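Local atomic coordinates of nicotinate phosphoribosyltransferase (Porphyromonas gingivalis, PDB entry 2IM5), a protein that probably catalyses the ATP-driven joining of nicotinate to phosphoribosyl diphosphate, giving nicotinate ribonucleotide for NAD synthesis. Residues K14-F25 against P212-Y223; D243-T251 against F269-G277. All coordinates share one frame; numbering follows the deposited sequence.

Interaction 1: residues K14-F25 against P212-Y223; sequences KFTTGYAYAKLF and PHEWIQFHGAIY
E214, in the first turn of helix 213-223, holds K14 and Y21 of helix 12-24 with the two oxygens of its carboxylate. From CB onward the side chain runs beside the tyrosine hydroxyl. CB packs loosely against it, and CG lies 3.5 Å from Y21 OH. With chi1 at 63°, CG stands between the backbone N and the carbonyl carbon, and the chain then extends straight to the carboxylate. There OE1 accepts the phenol proton through its anti lone pair, at 2.8 Å from Y21 OH and near the plane of the ring. OE2 turns its syn lone pair to K14 NZ, a 2.7 Å salt bridge. The lysine reaches it because its chain is bent about the CB-CG and CG-CD bonds, carrying NZ back from a CB that points away. E120 and the carbonyl of T117 also bind this ammonium group, and T117 OG1 joins Y21 at OE1.

Further along, the contact becomes aromatic. Y21 CE1 sits 3.7 Å from W215 CE3, and the same ring presents its edge to the face of F218, with planes at 77°. F218 in turn directs CE2 over the centre of the F25 ring, 3.4 Å above its plane, in a second edge-to-face pair. W215 CH2 and Y223 OH meet the rim of F25 near its plane, while A20 CB lies 3.6 Å from W215 CZ3. The indole N-H is bonded to the carbonyl of A232. H219 completes the cluster.

The helices run roughly parallel, their axes 28° apart, and join the N-terminal NAPRTase domain to the main NAPRTase family region, of the TIM-barrel clan. Chemically, the buried carboxylate has several donors and an ammonium partner, which would probably favour its ionised form; Y21 couples this polar end to the edge-to-face aromatic core.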
loop_
_atom_site.group_PDB
_atom_site.type_symbol
_atom_site.label_atom_id
_atom_site.label_comp_id
_atom_site.label_asym_id
_atom_site.label_seq_id
_atom_site.Cartn_x
_atom_site.Cartn_y
_atom_site.Cartn_z
ATOM N N LYS A 14 -2.149 -2.132 6.273
ATOM C CA LYS A 14 -3.147 -1.400 7.042
ATOM C C LYS A 14 -3.101 -1.887 8.491
ATOM O O LYS A 14 -3.227 -1.092 9.427
ATOM C CB LYS A 14 -4.545 -1.602 6.444
ATOM C CG LYS A 14 -4.689 -1.092 4.997
ATOM C CD LYS A 14 -4.985 0.411 4.891
ATOM C CE LYS A 14 -3.864 1.291 5.452
ATOM N NZ LYS A 14 -4.071 2.746 5.158
ATOM N N PHE A 15 -2.900 -3.192 8.682
ATOM C CA PHE A 15 -2.824 -3.748 10.033
ATOM C C PHE A 15 -1.477 -3.479 10.699
ATOM O O PHE A 15 -1.425 -3.132 11.879
ATOM C CB PHE A 15 -3.078 -5.260 10.030
ATOM C CG PHE A 15 -4.485 -5.643 9.681
ATOM C CD1 PHE A 15 -5.565 -4.959 10.220
ATOM C CD2 PHE A 15 -4.734 -6.712 8.832
ATOM C CE1 PHE A 15 -6.873 -5.334 9.919
ATOM C CE2 PHE A 15 -6.044 -7.093 8.527
ATOM C CZ PHE A 15 -7.113 -6.398 9.076
ATOM N N THR A 16 -0.383 -3.638 9.959
ATOM C CA THR A 16 0.933 -3.408 10.545
ATOM C C THR A 16 1.135 -1.939 10.910
ATOM O O THR A 16 1.729 -1.622 11.945
ATOM C CB THR A 16 2.077 -3.877 9.603
ATOM O OG1 THR A 16 2.003 -3.173 8.356
ATOM C CG2 THR A 16 1.962 -5.371 9.342
ATOM N N THR A 17 0.646 -1.040 10.067
ATOM C CA THR A 17 0.770 0.384 10.358
ATOM C C THR A 17 -0.272 0.740 11.409
ATOM O O THR A 17 -0.046 1.597 12.256
ATOM C CB THR A 17 0.539 1.230 9.103
ATOM O OG1 THR A 17 1.359 0.719 8.051
ATOM C CG2 THR A 17 0.907 2.695 9.360
ATOM N N GLY A 18 -1.418 0.068 11.347
ATOM C CA GLY A 18 -2.473 0.320 12.314
ATOM C C GLY A 18 -2.004 0.008 13.724
ATOM O O GLY A 18 -2.310 0.752 14.658
ATOM N N TYR A 19 -1.269 -1.087 13.894
ATOM C CA TYR A 19 -0.766 -1.443 15.222
ATOM C C TYR A 19 0.347 -0.485 15.618
ATOM O O TYR A 19 0.450 -0.089 16.779
ATOM C CB TYR A 19 -0.248 -2.884 15.269
ATOM C CG TYR A 19 0.477 -3.187 16.562
ATOM C CD1 TYR A 19 -0.149 -2.998 17.791
ATOM C CD2 TYR A 19 1.817 -3.581 16.561
ATOM C CE1 TYR A 19 0.541 -3.177 18.987
ATOM C CE2 TYR A 19 2.516 -3.765 17.754
ATOM C CZ TYR A 19 1.875 -3.558 18.959
ATOM O OH TYR A 19 2.566 -3.717 20.134
ATOM N N ALA A 20 1.180 -0.104 14.655
ATOM C CA ALA A 20 2.254 0.838 14.951
ATOM C C ALA A 20 1.646 2.133 15.508
ATOM O O ALA A 20 2.168 2.695 16.472
ATOM C CB ALA A 20 3.077 1.127 13.702
ATOM N N TYR A 21 0.553 2.609 14.905
ATOM C CA TYR A 21 -0.098 3.830 15.405
ATOM C C TYR A 21 -0.712 3.572 16.791
ATOM O O TYR A 21 -0.586 4.388 17.706
ATOM C CB TYR A 21 -1.235 4.294 14.487
ATOM C CG TYR A 21 -0.834 4.820 13.130
ATOM C CD1 TYR A 21 0.182 5.762 12.992
ATOM C CD2 TYR A 21 -1.526 4.425 11.987
ATOM C CE1 TYR A 21 0.497 6.305 11.741
ATOM C CE2 TYR A 21 -1.225 4.957 10.734
ATOM C CZ TYR A 21 -0.216 5.896 10.615
ATOM O OH TYR A 21 0.059 6.429 9.378
ATOM N N ALA A 22 -1.383 2.431 16.927
ATOM C CA ALA A 22 -2.037 2.070 18.180
ATOM C C ALA A 22 -1.054 1.983 19.345
ATOM O O ALA A 22 -1.397 2.308 20.487
ATOM C CB ALA A 22 -2.772 0.750 18.017
ATOM N N LYS A 23 0.168 1.548 19.062
ATOM C CA LYS A 23 1.165 1.427 20.113
ATOM C C LYS A 23 1.848 2.738 20.448
ATOM O O LYS A 23 1.879 3.154 21.606
ATOM C CB LYS A 23 2.252 0.423 19.732
ATOM C CG LYS A 23 3.345 0.327 20.803
ATOM C CD LYS A 23 4.530 -0.518 20.391
ATOM C CE LYS A 23 5.506 -0.655 21.567
ATOM N NZ LYS A 23 6.758 -1.363 21.191
ATOM N N LEU A 24 2.394 3.392 19.425
ATOM C CA LEU A 24 3.132 4.627 19.629
ATOM C C LEU A 24 2.381 5.949 19.526
ATOM O O LEU A 24 2.794 6.927 20.150
ATOM C CB LEU A 24 4.334 4.662 18.683
ATOM C CG LEU A 24 5.340 3.504 18.799
ATOM C CD1 LEU A 24 6.402 3.662 17.689
ATOM C CD2 LEU A 24 6.014 3.518 20.191
ATOM N N PHE A 25 1.291 5.991 18.764
ATOM C CA PHE A 25 0.531 7.233 18.596
ATOM C C PHE A 25 -0.978 7.029 18.743
ATOM O O PHE A 25 -1.757 7.448 17.881
ATOM C CB PHE A 25 0.828 7.816 17.213
ATOM C CG PHE A 25 2.291 7.966 16.931
ATOM C CD1 PHE A 25 3.044 8.942 17.583
ATOM C CD2 PHE A 25 2.933 7.097 16.057
ATOM C CE1 PHE A 25 4.429 9.042 17.371
ATOM C CE2 PHE A 25 4.312 7.189 15.836
ATOM C CZ PHE A 25 5.062 8.163 16.496
ATOM N N PRO A 212 3.852 1.582 4.725
ATOM C CA PRO A 212 3.447 2.497 3.654
ATOM C C PRO A 212 4.058 3.891 3.771
ATOM O O PRO A 212 4.743 4.204 4.755
ATOM C CB PRO A 212 1.945 2.537 3.820
ATOM C CG PRO A 212 1.841 2.613 5.341
ATOM C CD PRO A 212 2.866 1.589 5.819
ATOM N N HIS A 213 3.782 4.722 2.764
ATOM C CA HIS A 213 4.261 6.095 2.735
ATOM C C HIS A 213 3.651 6.903 3.874
ATOM O O HIS A 213 4.318 7.772 4.429
ATOM C CB HIS A 213 3.889 6.778 1.414
ATOM C CG HIS A 213 4.656 6.284 0.228
ATOM N ND1 HIS A 213 6.005 6.513 0.062
ATOM C CD2 HIS A 213 4.262 5.570 -0.852
ATOM C CE1 HIS A 213 6.410 5.962 -1.068
ATOM N NE2 HIS A 213 5.371 5.382 -1.641
ATOM N N GLU A 214 2.391 6.621 4.220
ATOM C CA GLU A 214 1.716 7.377 5.280
ATOM C C GLU A 214 2.483 7.350 6.601
ATOM O O GLU A 214 2.466 8.327 7.350
ATOM C CB GLU A 214 0.277 6.874 5.503
ATOM C CG GLU A 214 0.160 5.442 5.988
ATOM C CD GLU A 214 -1.271 5.053 6.364
ATOM O OE1 GLU A 214 -1.750 5.464 7.446
ATOM O OE2 GLU A 214 -1.918 4.337 5.573
ATOM N N TRP A 215 3.158 6.236 6.875
ATOM C CA TRP A 215 3.932 6.094 8.106
ATOM C C TRP A 215 5.042 7.132 8.127
ATOM O O TRP A 215 5.221 7.829 9.119
ATOM C CB TRP A 215 4.520 4.682 8.204
ATOM C CG TRP A 215 5.400 4.447 9.401
ATOM C CD1 TRP A 215 6.742 4.177 9.389
ATOM C CD2 TRP A 215 5.000 4.429 10.786
ATOM N NE1 TRP A 215 7.198 3.990 10.673
ATOM C CE2 TRP A 215 6.154 4.139 11.548
ATOM C CE3 TRP A 215 3.783 4.631 11.451
ATOM C CZ2 TRP A 215 6.125 4.043 12.945
ATOM C CZ3 TRP A 215 3.752 4.539 12.844
ATOM C CH2 TRP A 215 4.920 4.247 13.575
ATOM N N ILE A 216 5.769 7.254 7.020
ATOM C CA ILE A 216 6.854 8.231 6.928
ATOM C C ILE A 216 6.282 9.648 6.914
ATOM O O ILE A 216 6.794 10.546 7.567
ATOM C CB ILE A 216 7.677 8.055 5.634
ATOM C CG1 ILE A 216 8.112 6.602 5.461
ATOM C CG2 ILE A 216 8.885 8.965 5.668
ATOM C CD1 ILE A 216 8.979 6.093 6.545
ATOM N N GLN A 217 5.220 9.841 6.140
ATOM C CA GLN A 217 4.573 11.145 6.019
ATOM C C GLN A 217 4.064 11.661 7.368
ATOM O O GLN A 217 4.135 12.850 7.654
ATOM C CB GLN A 217 3.413 11.036 5.044
ATOM C CG GLN A 217 3.835 10.854 3.608
ATOM C CD GLN A 217 2.636 10.726 2.686
ATOM O OE1 GLN A 217 1.996 9.676 2.630
ATOM N NE2 GLN A 217 2.308 11.804 1.984
ATOM N N PHE A 218 3.527 10.759 8.185
ATOM C CA PHE A 218 3.037 11.145 9.500
ATOM C C PHE A 218 4.222 11.718 10.277
ATOM O O PHE A 218 4.119 12.783 10.884
ATOM C CB PHE A 218 2.465 9.933 10.236
ATOM C CG PHE A 218 2.113 10.204 11.668
ATOM C CD1 PHE A 218 1.000 10.977 11.992
ATOM C CD2 PHE A 218 2.904 9.698 12.703
ATOM C CE1 PHE A 218 0.678 11.244 13.325
ATOM C CE2 PHE A 218 2.589 9.961 14.039
ATOM C CZ PHE A 218 1.477 10.732 14.352
ATOM N N HIS A 219 5.354 11.012 10.228
ATOM C CA HIS A 219 6.552 11.445 10.940
ATOM C C HIS A 219 7.078 12.769 10.394
ATOM O O HIS A 219 7.594 13.595 11.144
ATOM C CB HIS A 219 7.631 10.355 10.861
ATOM C CG HIS A 219 7.344 9.167 11.730
ATOM N ND1 HIS A 219 7.863 9.029 13.000
ATOM C CD2 HIS A 219 6.553 8.085 11.531
ATOM C CE1 HIS A 219 7.404 7.916 13.544
ATOM N NE2 HIS A 219 6.607 7.325 12.673
ATOM N N GLY A 220 6.941 12.975 9.088
ATOM C CA GLY A 220 7.408 14.218 8.507
ATOM C C GLY A 220 6.573 15.396 8.983
ATOM O O GLY A 220 7.089 16.477 9.243
ATOM N N ALA A 221 5.269 15.182 9.105
ATOM C CA ALA A 221 4.361 16.230 9.546
ATOM C C ALA A 221 4.540 16.567 11.019
ATOM O O ALA A 221 4.472 17.730 11.404
ATOM C CB ALA A 221 2.920 15.810 9.286
ATOM N N ILE A 222 4.772 15.545 11.840
ATOM C CA ILE A 222 4.947 15.741 13.276
ATOM C C ILE A 222 6.371 16.123 13.694
ATOM O O ILE A 222 6.559 17.068 14.453
ATOM C CB ILE A 222 4.539 14.461 14.061
ATOM C CG1 ILE A 222 3.105 14.070 13.718
ATOM C CG2 ILE A 222 4.682 14.692 15.552
ATOM C CD1 ILE A 222 2.076 15.173 13.961
ATOM N N TYR A 223 7.365 15.384 13.202
ATOM C CA TYR A 223 8.762 15.627 13.567
ATOM C C TYR A 223 9.582 16.496 12.617
ATOM O O TYR A 223 10.712 16.848 12.929
ATOM C CB TYR A 223 9.476 14.293 13.749
ATOM C CG TYR A 223 8.875 13.444 14.829
ATOM C CD1 TYR A 223 9.002 13.798 16.170
ATOM C CD2 TYR A 223 8.150 12.299 14.516
ATOM C CE1 TYR A 223 8.415 13.032 17.174
ATOM C CE2 TYR A 223 7.560 11.525 15.511
ATOM C CZ TYR A 223 7.695 11.899 16.835
ATOM O OH TYR A 223 7.103 11.150 17.822
#

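Interaction 2: residues D243-T251 against F269-G277; sequences DLGTVLTDT and FTSLRHDSG
T246 and S271 form a parallel bridge whose hydroxyls meet on the same face of the sheet, T246 OG1 donating to S271 OG at 2.8 Å. Both torsions serve this bond: OG1 of the threonine lies anti to its carbonyl carbon (chi1 -61°), whereas the serine OG sits between N and C (chi1 52°). The backbone pairing continues with V247 N to S271 O at 3.1 Å and R273 N to V247 O at 2.9 Å.

On the other face, V247 CG1 packs 3.5 Å from L272 CD2, the two side chains side by side and pointing the same way. L248 and R273 do likewise on the T246 face, where L248 CD2 touches R273 CD at 3.7 Å. The arginine is extended from CG to NE, which takes its guanidinium to S305 and T210. Past the strands, S276 OG donates to D250 OD2 at 2.7 Å, arriving on the anti side, 16° out of the carboxylate plane.

Strand 246-248 pairs with 271-274 at one end of the parallel run of strands, joined to it through helices 254-260 and 263-268 in a beta-alpha-beta unit. Strand 301-304 flanks 271-274 on its other edge, and helix 279-292 packs against L272.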
loop_
_atom_site.group_PDB
_atom_site.type_symbol
_atom_site.label_atom_id
_atom_site.label_comp_id
_atom_site.label_asym_id
_atom_site.label_seq_id
_atom_site.Cartn_x
_atom_site.Cartn_y
_atom_site.Cartn_z
ATOM N N ASP A 243 11.383 -7.259 12.455
ATOM C CA ASP A 243 10.499 -7.933 11.499
ATOM C C ASP A 243 10.015 -6.885 10.495
ATOM O O ASP A 243 10.148 -5.688 10.739
ATOM C CB ASP A 243 9.289 -8.560 12.205
ATOM C CG ASP A 243 9.606 -9.914 12.817
ATOM O OD1 ASP A 243 10.335 -10.699 12.170
ATOM O OD2 ASP A 243 9.121 -10.208 13.934
ATOM N N LEU A 244 9.466 -7.333 9.372
ATOM C CA LEU A 244 8.960 -6.414 8.352
ATOM C C LEU A 244 10.040 -5.380 8.013
ATOM O O LEU A 244 9.763 -4.183 7.913
ATOM C CB LEU A 244 7.701 -5.705 8.875
ATOM C CG LEU A 244 6.654 -6.624 9.523
ATOM C CD1 LEU A 244 5.473 -5.801 10.026
ATOM C CD2 LEU A 244 6.191 -7.671 8.509
ATOM N N GLY A 245 11.267 -5.866 7.832
ATOM C CA GLY A 245 12.400 -5.001 7.546
ATOM C C GLY A 245 12.609 -4.422 6.155
ATOM O O GLY A 245 13.723 -4.448 5.649
ATOM N N THR A 246 11.562 -3.900 5.533
ATOM C CA THR A 246 11.694 -3.288 4.212
ATOM C C THR A 246 11.369 -1.816 4.376
ATOM O O THR A 246 10.453 -1.465 5.114
ATOM C CB THR A 246 10.709 -3.889 3.198
ATOM O OG1 THR A 246 10.978 -5.285 3.046
ATOM C CG2 THR A 246 10.854 -3.208 1.842
ATOM N N VAL A 247 12.117 -0.946 3.713
ATOM C CA VAL A 247 11.842 0.472 3.846
ATOM C C VAL A 247 11.652 1.198 2.516
ATOM O O VAL A 247 12.344 0.920 1.534
ATOM C CB VAL A 247 12.956 1.172 4.665
ATOM C CG1 VAL A 247 14.288 1.053 3.946
ATOM C CG2 VAL A 247 12.589 2.643 4.902
ATOM N N LEU A 248 10.678 2.108 2.496
ATOM C CA LEU A 248 10.377 2.933 1.335
ATOM C C LEU A 248 11.338 4.109 1.388
ATOM O O LEU A 248 11.533 4.702 2.448
ATOM C CB LEU A 248 8.937 3.447 1.400
ATOM C CG LEU A 248 7.881 2.591 0.707
ATOM C CD1 LEU A 248 6.495 3.118 1.045
ATOM C CD2 LEU A 248 8.113 2.620 -0.802
ATOM N N THR A 249 11.915 4.464 0.246
ATOM C CA THR A 249 12.896 5.540 0.198
ATOM C C THR A 249 12.504 6.827 -0.520
ATOM O O THR A 249 13.153 7.849 -0.331
ATOM C CB THR A 249 14.196 5.045 -0.470
ATOM O OG1 THR A 249 13.955 4.823 -1.867
ATOM C CG2 THR A 249 14.657 3.734 0.159
ATOM N N ASP A 250 11.443 6.801 -1.316
ATOM C CA ASP A 250 11.069 7.986 -2.097
ATOM C C ASP A 250 10.104 9.014 -1.501
ATOM O O ASP A 250 9.791 10.003 -2.171
ATOM C CB ASP A 250 10.524 7.530 -3.457
ATOM C CG ASP A 250 9.162 6.857 -3.345
ATOM O OD1 ASP A 250 8.870 6.274 -2.282
ATOM O OD2 ASP A 250 8.380 6.899 -4.321
ATOM N N THR A 251 9.646 8.801 -0.269
ATOM C CA THR A 251 8.705 9.730 0.352
ATOM C C THR A 251 9.130 11.178 0.163
ATOM O O THR A 251 8.344 12.007 -0.277
ATOM C CB THR A 251 8.547 9.462 1.853
ATOM O OG1 THR A 251 8.339 8.061 2.061
ATOM C CG2 THR A 251 7.344 10.241 2.409
ATOM N N PHE A 269 17.965 -3.262 8.200
ATOM C CA PHE A 269 16.916 -3.527 7.216
ATOM C C PHE A 269 17.480 -4.441 6.137
ATOM O O PHE A 269 18.618 -4.272 5.699
ATOM C CB PHE A 269 16.418 -2.217 6.613
ATOM C CG PHE A 269 15.536 -1.436 7.540
ATOM C CD1 PHE A 269 14.163 -1.640 7.548
ATOM C CD2 PHE A 269 16.083 -0.539 8.453
ATOM C CE1 PHE A 269 13.338 -0.960 8.459
ATOM C CE2 PHE A 269 15.276 0.141 9.365
ATOM C CZ PHE A 269 13.899 -0.068 9.371
ATOM N N THR A 270 16.685 -5.419 5.722
ATOM C CA THR A 270 17.131 -6.374 4.708
ATOM C C THR A 270 16.837 -5.908 3.300
ATOM O O THR A 270 17.432 -6.403 2.350
ATOM C CB THR A 270 16.449 -7.744 4.874
ATOM O OG1 THR A 270 15.030 -7.579 4.773
ATOM C CG2 THR A 270 16.794 -8.360 6.221
ATOM N N SER A 271 15.927 -4.956 3.159
ATOM C CA SER A 271 15.582 -4.500 1.827
ATOM C C SER A 271 15.003 -3.098 1.709
ATOM O O SER A 271 14.556 -2.495 2.689
ATOM C CB SER A 271 14.607 -5.502 1.204
ATOM O OG SER A 271 13.522 -5.728 2.086
ATOM N N LEU A 272 15.023 -2.599 0.478
ATOM C CA LEU A 272 14.497 -1.286 0.152
ATOM C C LEU A 272 13.365 -1.517 -0.831
ATOM O O LEU A 272 13.309 -2.550 -1.497
ATOM C CB LEU A 272 15.564 -0.429 -0.529
ATOM C CG LEU A 272 16.922 -0.317 0.164
ATOM C CD1 LEU A 272 17.898 0.419 -0.756
ATOM C CD2 LEU A 272 16.771 0.408 1.500
ATOM N N ARG A 273 12.455 -0.564 -0.917
ATOM C CA ARG A 273 11.374 -0.701 -1.859
ATOM C C ARG A 273 11.418 0.431 -2.879
ATOM O O ARG A 273 11.480 1.600 -2.511
ATOM C CB ARG A 273 10.027 -0.702 -1.143
ATOM C CG ARG A 273 8.874 -0.786 -2.102
ATOM C CD ARG A 273 7.568 -1.006 -1.384
ATOM N NE ARG A 273 6.453 -0.789 -2.293
ATOM C CZ ARG A 273 5.179 -0.828 -1.928
ATOM N NH1 ARG A 273 4.860 -1.084 -0.665
ATOM N NH2 ARG A 273 4.227 -0.591 -2.823
ATOM N N HIS A 274 11.405 0.067 -4.156
ATOM C CA HIS A 274 11.413 1.033 -5.253
ATOM C C HIS A 274 9.963 1.211 -5.665
ATOM O O HIS A 274 9.308 0.243 -6.036
ATOM C CB HIS A 274 12.208 0.493 -6.439
ATOM C CG HIS A 274 11.940 1.222 -7.721
ATOM N ND1 HIS A 274 12.446 2.477 -7.986
ATOM C CD2 HIS A 274 11.168 0.895 -8.785
ATOM C CE1 HIS A 274 11.994 2.894 -9.155
ATOM N NE2 HIS A 274 11.216 1.953 -9.661
ATOM N N ASP A 275 9.460 2.439 -5.625
ATOM C CA ASP A 275 8.064 2.659 -5.973
ATOM C C ASP A 275 7.799 3.823 -6.928
ATOM O O ASP A 275 6.648 4.156 -7.201
ATOM C CB ASP A 275 7.245 2.839 -4.693
ATOM C CG ASP A 275 5.760 2.652 -4.924
ATOM O OD1 ASP A 275 5.374 1.598 -5.480
ATOM O OD2 ASP A 275 4.982 3.554 -4.545
ATOM N N SER A 276 8.859 4.447 -7.425
ATOM C CA SER A 276 8.706 5.544 -8.376
ATOM C C SER A 276 10.033 5.858 -9.042
ATOM O O SER A 276 11.095 5.567 -8.492
ATOM C CB SER A 276 8.147 6.802 -7.690
ATOM O OG SER A 276 9.122 7.447 -6.894
ATOM N N GLY A 277 9.973 6.439 -10.234
ATOM C CA GLY A 277 11.190 6.773 -10.946
ATOM C C GLY A 277 11.768 5.587 -11.695
ATOM O O GLY A 277 11.258 4.466 -11.612
#

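Interaction 1 and interaction 2 have centres about 15 Å apart, yet they meet at H213, the residue just before E214. Its imidazole reaches the loops that follow the two strands: H213 ND1 lies 3.4 Å from T251 OG1, and H213 NE2 lies 3.5 Å from D275 OD2, both weak hydrogen bonds. H213 CE1 also packs 3.5 Å from L248 CD1. H213 is the predicted site of autophosphorylation, unmodified here, so the strand ends of interaction 2 probably border the active site. Helix 213-223 thus turns E214 and its aromatic residues toward helix 12-24 while H213 faces 243-251 and 269-277. W236 is a second bridge, meeting W215 edge-to-face and donating to L244 O.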